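Local coordinates for protein aspartate aminotransferase (Giardia lamblia, PDB 3MEB) that probably catalyses the reversible, pyridoxal phosphate-dependent transfer of an amino group from L-aspartate to 2-oxoglutarate, giving oxaloacetate and L-glutamate, and works as a homodimer, at residues D46-G57 with S410-S421; A71-I79 with Y331-L342. All coordinates share one frame; numbering follows the deposited sequence.

Interaction 1: residues D46-G57 with S410-S421; sequences DTNPKKVNLGVG and SIYLVKAGGRMS. With EDO (1,2-ethanediol), chain F; SO4 (sulfate ion), chain C.
Strands 52-54 and 411-413 pair as a two-stranded parallel sheet, their axes 4.8 Å apart and 9° from parallel, while the N-H of S421 in strand 419-421 bonds to the carbonyl of L54 at the far end. In this class-1 aminotransferase fold, the segment that follows the small sheet brings R419 to the cofactor pocket. V52 sits at the centre of the pairing: its N-H donates to S410 O, and its O accepts from Y412 N at 2.9 Å. V52 and I411 lie side by side on one face, pointing the same way. Further along, L54 packs alongside I411 and M420, its CD1 3.6 Å from I411 CG2.

Y412 and N53 occupy the other face. With its CG beside the backbone N (chi1 -66°), Y412 carries its ring back along the strand, toward its N-terminal end and D46, and OH donates to the anti lone pair of D46 OD2 at 2.5 Å. The ring and carboxylate planes stand 84° apart. S410 OG reaches the same oxygen from the syn side at 2.8 Å, giving OD2 two donors, while OD1 closes an Asx turn with N48 N.

At the active-site end, R419 NH2 donates to G55 O at 3.2 Å from above the carbonyl plane. N213, a pyridoxal-phosphate-binding residue, accepts from R419 NH1 through OD1. A sulfate, probably from the crystallisation liquor, is also bonded by W155, N213 and K277, probably where a substrate carboxylate binds, as in other aspartate aminotransferases. R419 NH1 reaches its O1 at 2.8 Å, whereas its O2 receives both R419 NH2 and the backbone N of G57, the latter at 3.0 Å.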
loop_
_atom_site.group_PDB
_atom_site.type_symbol
_atom_site.label_atom_id
_atom_site.label_comp_id
_atom_site.label_asym_id
_atom_site.label_seq_id
_atom_site.Cartn_x
_atom_site.Cartn_y
_atom_site.Cartn_z
ATOM N N ASP A 46 11.638 3.630 26.476
ATOM C CA ASP A 46 11.578 3.688 27.942
ATOM C C ASP A 46 12.549 2.655 28.545
ATOM O O ASP A 46 12.485 1.458 28.232
ATOM C CB ASP A 46 10.119 3.468 28.403
ATOM C CG ASP A 46 9.873 3.882 29.852
ATOM O OD1 ASP A 46 10.704 3.522 30.702
ATOM O OD2 ASP A 46 8.832 4.547 30.154
ATOM N N THR A 47 13.456 3.122 29.404
ATOM C CA THR A 47 14.476 2.234 30.023
ATOM C C THR A 47 14.010 1.533 31.308
ATOM O O THR A 47 14.767 0.715 31.865
ATOM C CB THR A 47 15.755 3.019 30.400
ATOM O OG1 THR A 47 15.394 4.131 31.226
ATOM C CG2 THR A 47 16.474 3.521 29.141
ATOM N N ASN A 48 12.806 1.870 31.801
ATOM C CA ASN A 48 12.277 1.284 33.050
ATOM C C ASN A 48 11.957 -0.193 32.821
ATOM O O ASN A 48 11.118 -0.517 31.983
ATOM C CB ASN A 48 11.034 2.052 33.513
ATOM C CG ASN A 48 10.518 1.580 34.857
ATOM O OD1 ASN A 48 10.800 0.466 35.280
ATOM N ND2 ASN A 48 9.730 2.417 35.519
ATOM N N PRO A 49 12.628 -1.102 33.547
ATOM C CA PRO A 49 12.406 -2.516 33.274
ATOM C C PRO A 49 11.000 -3.022 33.582
ATOM O O PRO A 49 10.653 -4.101 33.143
ATOM C CB PRO A 49 13.427 -3.207 34.180
ATOM C CG PRO A 49 13.579 -2.283 35.312
ATOM C CD PRO A 49 13.591 -0.921 34.654
ATOM N N LYS A 50 10.206 -2.267 34.338
ATOM C CA LYS A 50 8.808 -2.628 34.648
ATOM C C LYS A 50 7.751 -2.017 33.698
ATOM O O LYS A 50 6.524 -2.109 33.951
ATOM C CB LYS A 50 8.485 -2.232 36.097
ATOM C CG LYS A 50 9.253 -3.018 37.163
ATOM C CD LYS A 50 8.736 -2.672 38.553
ATOM C CE LYS A 50 9.453 -3.463 39.653
ATOM N NZ LYS A 50 9.522 -2.737 40.964
ATOM N N LYS A 51 8.214 -1.437 32.600
ATOM C CA LYS A 51 7.332 -0.830 31.600
ATOM C C LYS A 51 6.301 -1.799 31.025
ATOM O O LYS A 51 6.584 -2.978 30.840
ATOM C CB LYS A 51 8.155 -0.228 30.443
ATOM C CG LYS A 51 8.983 -1.206 29.645
ATOM C CD LYS A 51 9.841 -0.419 28.691
ATOM C CE LYS A 51 10.491 -1.247 27.613
ATOM N NZ LYS A 51 11.211 -0.353 26.671
ATOM N N VAL A 52 5.113 -1.295 30.724
ATOM C CA VAL A 52 4.003 -2.155 30.232
ATOM C C VAL A 52 3.382 -1.450 29.040
ATOM O O VAL A 52 2.961 -0.286 29.171
ATOM C CB VAL A 52 2.899 -2.390 31.297
ATOM C CG1 VAL A 52 1.827 -3.358 30.747
ATOM C CG2 VAL A 52 3.495 -2.930 32.670
ATOM N N ASN A 53 3.294 -2.138 27.897
ATOM C CA ASN A 53 2.691 -1.546 26.698
ATOM C C ASN A 53 1.237 -1.945 26.562
ATOM O O ASN A 53 0.953 -3.078 26.234
ATOM C CB ASN A 53 3.442 -1.984 25.430
ATOM C CG ASN A 53 2.948 -1.264 24.166
ATOM O OD1 ASN A 53 2.036 -0.415 24.216
ATOM N ND2 ASN A 53 3.585 -1.586 23.010
ATOM N N LEU A 54 0.301 -1.024 26.805
ATOM C CA LEU A 54 -1.137 -1.388 26.747
ATOM C C LEU A 54 -1.816 -0.475 25.717
ATOM O O LEU A 54 -2.940 -0.047 25.907
ATOM C CB LEU A 54 -1.795 -1.214 28.130
ATOM C CG LEU A 54 -1.149 -1.982 29.273
ATOM C CD1 LEU A 54 -1.810 -1.618 30.640
ATOM C CD2 LEU A 54 -1.289 -3.478 28.984
ATOM N N GLY A 55 -1.096 -0.196 24.638
ATOM C CA GLY A 55 -1.462 0.823 23.658
ATOM C C GLY A 55 -2.099 0.217 22.426
ATOM O O GLY A 55 -3.288 -0.120 22.438
ATOM N N VAL A 56 -1.304 0.080 21.378
ATOM C CA VAL A 56 -1.697 -0.549 20.123
ATOM C C VAL A 56 -2.287 -1.956 20.377
ATOM O O VAL A 56 -1.767 -2.729 21.194
ATOM C CB VAL A 56 -0.472 -0.650 19.149
ATOM C CG1 VAL A 56 -0.822 -1.429 17.870
ATOM C CG2 VAL A 56 0.058 0.754 18.795
ATOM N N GLY A 57 -3.389 -2.260 19.709
ATOM C CA GLY A 57 -3.975 -3.574 19.823
ATOM C C GLY A 57 -3.182 -4.561 18.994
ATOM O O GLY A 57 -3.470 -4.773 17.825
ATOM N N SER A 410 5.427 4.025 33.934
ATOM C CA SER A 410 5.787 3.557 32.593
ATOM C C SER A 410 4.775 2.545 32.027
ATOM O O SER A 410 5.146 1.563 31.407
ATOM C CB SER A 410 7.226 3.008 32.578
ATOM O OG SER A 410 8.213 4.042 32.795
ATOM N N ILE A 411 3.494 2.813 32.260
ATOM C CA ILE A 411 2.410 2.046 31.659
ATOM C C ILE A 411 1.765 2.885 30.552
ATOM O O ILE A 411 1.331 4.011 30.806
ATOM C CB ILE A 411 1.373 1.674 32.726
ATOM C CG1 ILE A 411 2.012 0.776 33.794
ATOM C CG2 ILE A 411 0.206 0.960 32.108
ATOM C CD1 ILE A 411 1.114 0.512 34.994
ATOM N N TYR A 412 1.710 2.339 29.330
ATOM C CA TYR A 412 1.264 3.084 28.136
ATOM C C TYR A 412 -0.148 2.676 27.691
ATOM O O TYR A 412 -0.373 1.557 27.233
ATOM C CB TYR A 412 2.302 2.909 27.007
ATOM C CG TYR A 412 3.612 3.568 27.368
ATOM C CD1 TYR A 412 3.845 4.890 27.065
ATOM C CD2 TYR A 412 4.572 2.893 28.100
ATOM C CE1 TYR A 412 5.022 5.512 27.422
ATOM C CE2 TYR A 412 5.746 3.503 28.476
ATOM C CZ TYR A 412 5.973 4.822 28.132
ATOM O OH TYR A 412 7.148 5.465 28.518
ATOM N N LEU A 413 -1.080 3.608 27.866
ATOM C CA LEU A 413 -2.461 3.484 27.471
ATOM C C LEU A 413 -2.794 4.573 26.483
ATOM O O LEU A 413 -2.136 5.613 26.444
ATOM C CB LEU A 413 -3.388 3.725 28.678
ATOM C CG LEU A 413 -3.338 2.700 29.791
ATOM C CD1 LEU A 413 -3.058 3.373 31.125
ATOM C CD2 LEU A 413 -4.629 1.963 29.794
ATOM N N VAL A 414 -3.847 4.336 25.715
ATOM C CA VAL A 414 -4.437 5.367 24.877
ATOM C C VAL A 414 -5.145 6.411 25.715
ATOM O O VAL A 414 -6.009 6.106 26.562
ATOM C CB VAL A 414 -5.417 4.768 23.861
ATOM C CG1 VAL A 414 -6.171 5.876 23.118
ATOM C CG2 VAL A 414 -4.670 3.850 22.911
ATOM N N LYS A 415 -4.783 7.662 25.477
ATOM C CA LYS A 415 -5.335 8.774 26.218
ATOM C C LYS A 415 -6.858 8.872 26.085
ATOM O O LYS A 415 -7.538 9.028 27.097
ATOM C CB LYS A 415 -4.667 10.067 25.780
ATOM C CG LYS A 415 -4.943 11.267 26.643
ATOM C CD LYS A 415 -3.630 12.009 26.927
ATOM C CE LYS A 415 -3.802 13.485 26.963
ATOM N NZ LYS A 415 -2.611 14.123 27.623
ATOM N N ALA A 416 -7.376 8.799 24.858
ATOM C CA ALA A 416 -8.846 8.777 24.603
ATOM C C ALA A 416 -9.548 7.602 25.306
ATOM O O ALA A 416 -9.349 6.424 24.953
ATOM C CB ALA A 416 -9.125 8.710 23.082
ATOM N N GLY A 417 -10.337 7.920 26.321
ATOM C CA GLY A 417 -11.112 6.925 27.047
ATOM C C GLY A 417 -10.314 5.989 27.934
ATOM O O GLY A 417 -10.869 5.067 28.545
ATOM N N GLY A 418 -9.006 6.208 28.002
ATOM C CA GLY A 418 -8.129 5.271 28.655
ATOM C C GLY A 418 -8.260 3.870 28.076
ATOM O O GLY A 418 -8.298 2.891 28.827
ATOM N N ARG A 419 -8.344 3.771 26.756
ATOM C CA ARG A 419 -8.405 2.489 26.083
ATOM C C ARG A 419 -7.162 1.669 26.453
ATOM O O ARG A 419 -6.041 2.156 26.351
ATOM C CB ARG A 419 -8.508 2.670 24.567
ATOM C CG ARG A 419 -8.880 1.387 23.846
ATOM C CD ARG A 419 -8.678 1.434 22.349
ATOM N NE ARG A 419 -7.283 1.271 21.959
ATOM C CZ ARG A 419 -6.839 1.269 20.704
ATOM N NH1 ARG A 419 -7.681 1.390 19.672
ATOM N NH2 ARG A 419 -5.534 1.155 20.474
ATOM N N MET A 420 -7.378 0.454 26.930
ATOM C CA MET A 420 -6.308 -0.444 27.309
ATOM C C MET A 420 -6.315 -1.723 26.464
ATOM O O MET A 420 -7.358 -2.396 26.358
ATOM C CB MET A 420 -6.438 -0.789 28.791
ATOM C CG MET A 420 -5.496 -1.888 29.321
ATOM S SD MET A 420 -5.962 -2.521 30.960
ATOM C CE MET A 420 -5.555 -1.053 31.926
ATOM N N SER A 421 -5.161 -2.043 25.877
ATOM C CA SER A 421 -4.974 -3.278 25.158
ATOM C C SER A 421 -4.607 -4.357 26.144
ATOM O O SER A 421 -3.530 -4.389 26.657
ATOM C CB SER A 421 -3.889 -3.182 24.112
ATOM O OG SER A 421 -3.718 -4.459 23.527
HETATM C C1 EDO F . 1.133 -4.243 22.608
HETATM O O1 EDO F . 0.759 -3.152 21.743
HETATM C C2 EDO F . -0.015 -4.614 23.536
HETATM O O2 EDO F . -1.128 -4.967 22.729
HETATM S S SO4 C . -5.441 -0.130 16.969
HETATM O O1 SO4 C . -6.756 0.506 17.209
HETATM O O2 SO4 C . -4.536 0.020 18.099
HETATM O O3 SO4 C . -5.671 -1.522 16.659
HETATM O O4 SO4 C . -4.891 0.526 15.803
HETATM O O HOH W 1 9.271 5.494 35.189
HETATM O O HOH W 2 -5.384 0.626 24.060
#

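Interaction 2: residues A71-I79 with Y331-L342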
loop_
_atom_site.group_PDB
_atom_site.type_symbol
_atom_site.label_atom_id
_atom_site.label_comp_id
_atom_site.label_asym_id
_atom_site.label_seq_id
_atom_site.Cartn_x
_atom_site.Cartn_y
_atom_site.Cartn_z
ATOM N N ALA A 71 0.320 -21.587 12.798
ATOM C CA ALA A 71 -0.146 -21.741 11.402
ATOM C C ALA A 71 0.638 -20.869 10.444
ATOM O O ALA A 71 1.000 -21.327 9.358
ATOM C CB ALA A 71 -1.640 -21.475 11.269
ATOM N N VAL A 72 0.926 -19.625 10.850
ATOM C CA VAL A 72 1.781 -18.702 10.066
ATOM C C VAL A 72 3.239 -19.190 9.975
ATOM O O VAL A 72 3.867 -19.136 8.901
ATOM C CB VAL A 72 1.661 -17.256 10.616
ATOM C CG1 VAL A 72 2.620 -16.297 9.899
ATOM C CG2 VAL A 72 0.132 -16.794 10.538
ATOM N N LYS A 73 3.774 -19.720 11.074
ATOM C CA LYS A 73 5.104 -20.285 11.014
ATOM C C LYS A 73 5.158 -21.391 9.941
ATOM O O LYS A 73 6.103 -21.461 9.149
ATOM C CB LYS A 73 5.543 -20.808 12.405
ATOM N N GLU A 74 4.146 -22.260 9.899
ATOM C CA GLU A 74 4.107 -23.347 8.899
ATOM C C GLU A 74 4.006 -22.817 7.470
ATOM O O GLU A 74 4.667 -23.322 6.553
ATOM C CB GLU A 74 2.928 -24.300 9.159
ATOM C CG GLU A 74 3.018 -25.035 10.507
ATOM C CD GLU A 74 3.386 -26.475 10.398
ATOM O OE1 GLU A 74 3.946 -26.907 9.372
ATOM O OE2 GLU A 74 3.093 -27.187 11.365
ATOM N N ALA A 75 3.135 -21.821 7.283
ATOM C CA ALA A 75 2.967 -21.189 6.000
ATOM C C ALA A 75 4.286 -20.582 5.525
ATOM O O ALA A 75 4.662 -20.691 4.354
ATOM C CB ALA A 75 1.881 -20.116 6.085
ATOM N N GLU A 76 4.970 -19.891 6.425
ATOM C CA GLU A 76 6.251 -19.283 6.071
ATOM C C GLU A 76 7.224 -20.290 5.542
ATOM O O GLU A 76 7.887 -20.035 4.536
ATOM C CB GLU A 76 6.918 -18.563 7.255
ATOM C CG GLU A 76 6.573 -17.087 7.397
ATOM C CD GLU A 76 7.053 -16.217 6.264
ATOM O OE1 GLU A 76 7.786 -16.655 5.347
ATOM O OE2 GLU A 76 6.661 -15.054 6.289
ATOM N N ALA A 77 7.383 -21.401 6.247
ATOM C CA ALA A 77 8.284 -22.443 5.789
ATOM C C ALA A 77 7.884 -22.938 4.395
ATOM O O ALA A 77 8.759 -23.268 3.580
ATOM C CB ALA A 77 8.321 -23.590 6.768
ATOM N N ILE A 78 6.576 -23.025 4.121
ATOM C CA ILE A 78 6.153 -23.508 2.826
ATOM C C ILE A 78 6.546 -22.489 1.750
ATOM O O ILE A 78 7.158 -22.837 0.720
ATOM C CB ILE A 78 4.619 -23.769 2.757
ATOM C CG1 ILE A 78 4.239 -25.017 3.556
ATOM C CG2 ILE A 78 4.138 -23.905 1.273
ATOM C CD1 ILE A 78 2.753 -25.116 3.882
ATOM N N ILE A 79 6.193 -21.220 1.958
ATOM C CA ILE A 79 6.355 -20.262 0.869
ATOM C C ILE A 79 7.811 -19.849 0.736
ATOM O O ILE A 79 8.228 -19.485 -0.343
ATOM C CB ILE A 79 5.446 -19.009 1.012
ATOM C CG1 ILE A 79 5.827 -18.188 2.246
ATOM C CG2 ILE A 79 4.015 -19.427 1.099
ATOM C CD1 ILE A 79 4.941 -16.941 2.458
ATOM N N TYR A 331 0.046 -14.684 0.240
ATOM C CA TYR A 331 0.596 -16.054 0.239
ATOM C C TYR A 331 0.356 -16.764 1.578
ATOM O O TYR A 331 -0.162 -17.908 1.633
ATOM C CB TYR A 331 2.098 -15.994 -0.072
ATOM C CG TYR A 331 2.535 -15.777 -1.530
ATOM C CD1 TYR A 331 1.753 -16.175 -2.607
ATOM C CD2 TYR A 331 3.811 -15.258 -1.810
ATOM C CE1 TYR A 331 2.209 -16.014 -3.942
ATOM C CE2 TYR A 331 4.263 -15.100 -3.099
ATOM C CZ TYR A 331 3.474 -15.466 -4.172
ATOM O OH TYR A 331 3.986 -15.307 -5.449
ATOM N N ILE A 332 0.639 -16.082 2.687
ATOM C CA ILE A 332 0.439 -16.733 3.994
ATOM C C ILE A 332 -1.032 -17.131 4.185
ATOM O O ILE A 332 -1.328 -18.275 4.520
ATOM C CB ILE A 332 0.973 -15.862 5.159
ATOM C CG1 ILE A 332 2.513 -15.698 4.991
ATOM C CG2 ILE A 332 0.621 -16.456 6.565
ATOM C CD1 ILE A 332 3.106 -14.649 5.941
ATOM N N VAL A 333 -1.943 -16.180 3.969
ATOM C CA VAL A 333 -3.361 -16.423 4.178
ATOM C C VAL A 333 -3.909 -17.548 3.303
ATOM O O VAL A 333 -4.632 -18.440 3.791
ATOM C CB VAL A 333 -4.176 -15.126 3.974
ATOM C CG1 VAL A 333 -5.685 -15.395 4.021
ATOM C CG2 VAL A 333 -3.755 -14.098 4.987
ATOM N N GLN A 334 -3.569 -17.534 2.019
ATOM C CA GLN A 334 -4.094 -18.517 1.105
ATOM C C GLN A 334 -3.533 -19.913 1.409
ATOM O O GLN A 334 -4.252 -20.910 1.324
ATOM C CB GLN A 334 -3.837 -18.082 -0.352
ATOM C CG GLN A 334 -2.472 -18.359 -0.932
ATOM C CD GLN A 334 -2.361 -17.759 -2.320
ATOM O OE1 GLN A 334 -2.947 -16.699 -2.587
ATOM N NE2 GLN A 334 -1.646 -18.438 -3.221
ATOM N N VAL A 335 -2.254 -19.972 1.768
ATOM C CA VAL A 335 -1.627 -21.264 2.104
ATOM C C VAL A 335 -2.296 -21.913 3.355
ATOM O O VAL A 335 -2.516 -23.140 3.412
ATOM C CB VAL A 335 -0.101 -21.109 2.281
ATOM C CG1 VAL A 335 0.526 -22.357 3.037
ATOM C CG2 VAL A 335 0.577 -20.879 0.888
ATOM N N ILE A 336 -2.584 -21.102 4.353
ATOM C CA ILE A 336 -3.271 -21.553 5.553
ATOM C C ILE A 336 -4.692 -22.029 5.204
ATOM O O ILE A 336 -5.082 -23.166 5.518
ATOM C CB ILE A 336 -3.312 -20.443 6.649
ATOM C CG1 ILE A 336 -1.899 -20.228 7.225
ATOM C CG2 ILE A 336 -4.283 -20.842 7.783
ATOM C CD1 ILE A 336 -1.693 -19.008 8.134
ATOM N N VAL A 337 -5.461 -21.158 4.564
ATOM C CA VAL A 337 -6.900 -21.411 4.393
ATOM C C VAL A 337 -7.222 -22.633 3.503
ATOM O O VAL A 337 -8.189 -23.357 3.738
ATOM C CB VAL A 337 -7.624 -20.144 3.902
ATOM C CG1 VAL A 337 -9.063 -20.477 3.435
ATOM C CG2 VAL A 337 -7.624 -19.120 5.004
ATOM N N HIS A 338 -6.384 -22.899 2.516
ATOM C CA HIS A 338 -6.630 -24.013 1.591
ATOM C C HIS A 338 -5.974 -25.322 2.026
ATOM O O HIS A 338 -6.034 -26.298 1.286
ATOM C CB HIS A 338 -6.137 -23.615 0.182
ATOM C CG HIS A 338 -6.955 -22.517 -0.433
ATOM N ND1 HIS A 338 -8.131 -22.769 -1.101
ATOM C CD2 HIS A 338 -6.776 -21.176 -0.468
ATOM C CE1 HIS A 338 -8.632 -21.626 -1.541
ATOM N NE2 HIS A 338 -7.830 -20.642 -1.164
ATOM N N ASP A 339 -5.317 -25.343 3.186
ATOM C CA ASP A 339 -4.791 -26.603 3.736
ATOM C C ASP A 339 -5.629 -26.936 4.982
ATOM O O ASP A 339 -5.670 -26.161 5.932
ATOM C CB ASP A 339 -3.308 -26.465 4.058
ATOM C CG ASP A 339 -2.699 -27.729 4.551
ATOM O OD1 ASP A 339 -2.904 -28.059 5.729
ATOM O OD2 ASP A 339 -1.966 -28.379 3.766
ATOM N N LYS A 340 -6.336 -28.061 4.945
ATOM C CA LYS A 340 -7.257 -28.438 6.022
ATOM C C LYS A 340 -6.559 -28.422 7.397
ATOM O O LYS A 340 -7.123 -27.894 8.351
ATOM C CB LYS A 340 -7.862 -29.845 5.770
ATOM N N ARG A 341 -5.346 -28.993 7.489
ATOM C CA ARG A 341 -4.594 -29.052 8.752
ATOM C C ARG A 341 -4.189 -27.651 9.228
ATOM O O ARG A 341 -4.325 -27.312 10.400
ATOM C CB ARG A 341 -3.309 -29.892 8.604
ATOM C CG ARG A 341 -2.560 -30.124 9.932
ATOM C CD ARG A 341 -1.315 -31.024 9.793
ATOM N NE ARG A 341 -0.248 -30.317 9.068
ATOM C CZ ARG A 341 0.755 -29.625 9.623
ATOM N NH1 ARG A 341 0.894 -29.517 10.953
ATOM N NH2 ARG A 341 1.643 -29.045 8.822
ATOM N N LEU A 342 -3.671 -26.834 8.327
ATOM C CA LEU A 342 -3.281 -25.484 8.736
ATOM C C LEU A 342 -4.485 -24.613 9.101
ATOM O O LEU A 342 -4.374 -23.783 10.001
ATOM C CB LEU A 342 -2.401 -24.795 7.698
ATOM C CG LEU A 342 -1.096 -25.469 7.337
ATOM C CD1 LEU A 342 -0.329 -24.565 6.369
ATOM C CD2 LEU A 342 -0.297 -25.771 8.591
#
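I332 enters helix 71-79 as a knob into a hole lined by V72, A75, E76 and I79, in a helix-helix packing whose segment axes (71-79 and 331-337) approach to 9.0 Å and cross at 107°. The tight part centres on A75, whose small side chain lets the backbones draw close: its CB lies 3.9 Å from both I332 CG2 and I336 CG1. On the I79 flank, CG1 stands between the backbone N and carbonyl carbon (chi1 65°), which turns CD1 onto I332 CG1 at 3.7 Å while CG2 meets V335 CG2. The buried carboxylate of E76 is paired with K88 of the second subunit, so this side of the packing adjoins the dimer interface.

The opposite side is more open and polar. I78 and L342 meet tip to tip through their CD1 atoms, and the I78 and V335 side chains slide past each other in opposite directions, bringing I78 CD1 against V335 CG1. Beyond them R341 grips E74 end-on, NH1 to OE2 and NH2 to OE1, both at 3.2 Å. The carboxylate and guanidinium planes are 70° apart. Both nitrogens approach from above the carboxylate plane, whereas the oxygens lie close to the guanidinium plane. L342 CD2 lies 3.8 Å over one guanidinium face, offset toward its rim, and also touches E74 CB at 3.6 Å.

How the interactions relate
From the N terminus, the chain first passes through 46-57, which waits some 350 residues for its partner 410-421. Soon afterwards helix 70-81 supplies the first half of interaction 2, closed by 331-342 after about 250 residues. Interaction 2 is therefore nested within the loop closed by interaction 1, and the strands of the seven-stranded mixed sheet all fall, in sequence, between the two halves of each. The contacts do not touch: their centres are 32 Å apart and their nearest atoms about 15 Å. Interaction 1 joins an N-terminal strand to late strands; interaction 2 ties helix 70-81 to helices 327-337 and 340-370. Both come within reach of the second subunit, interaction 2 with three residues and interaction 1 with one.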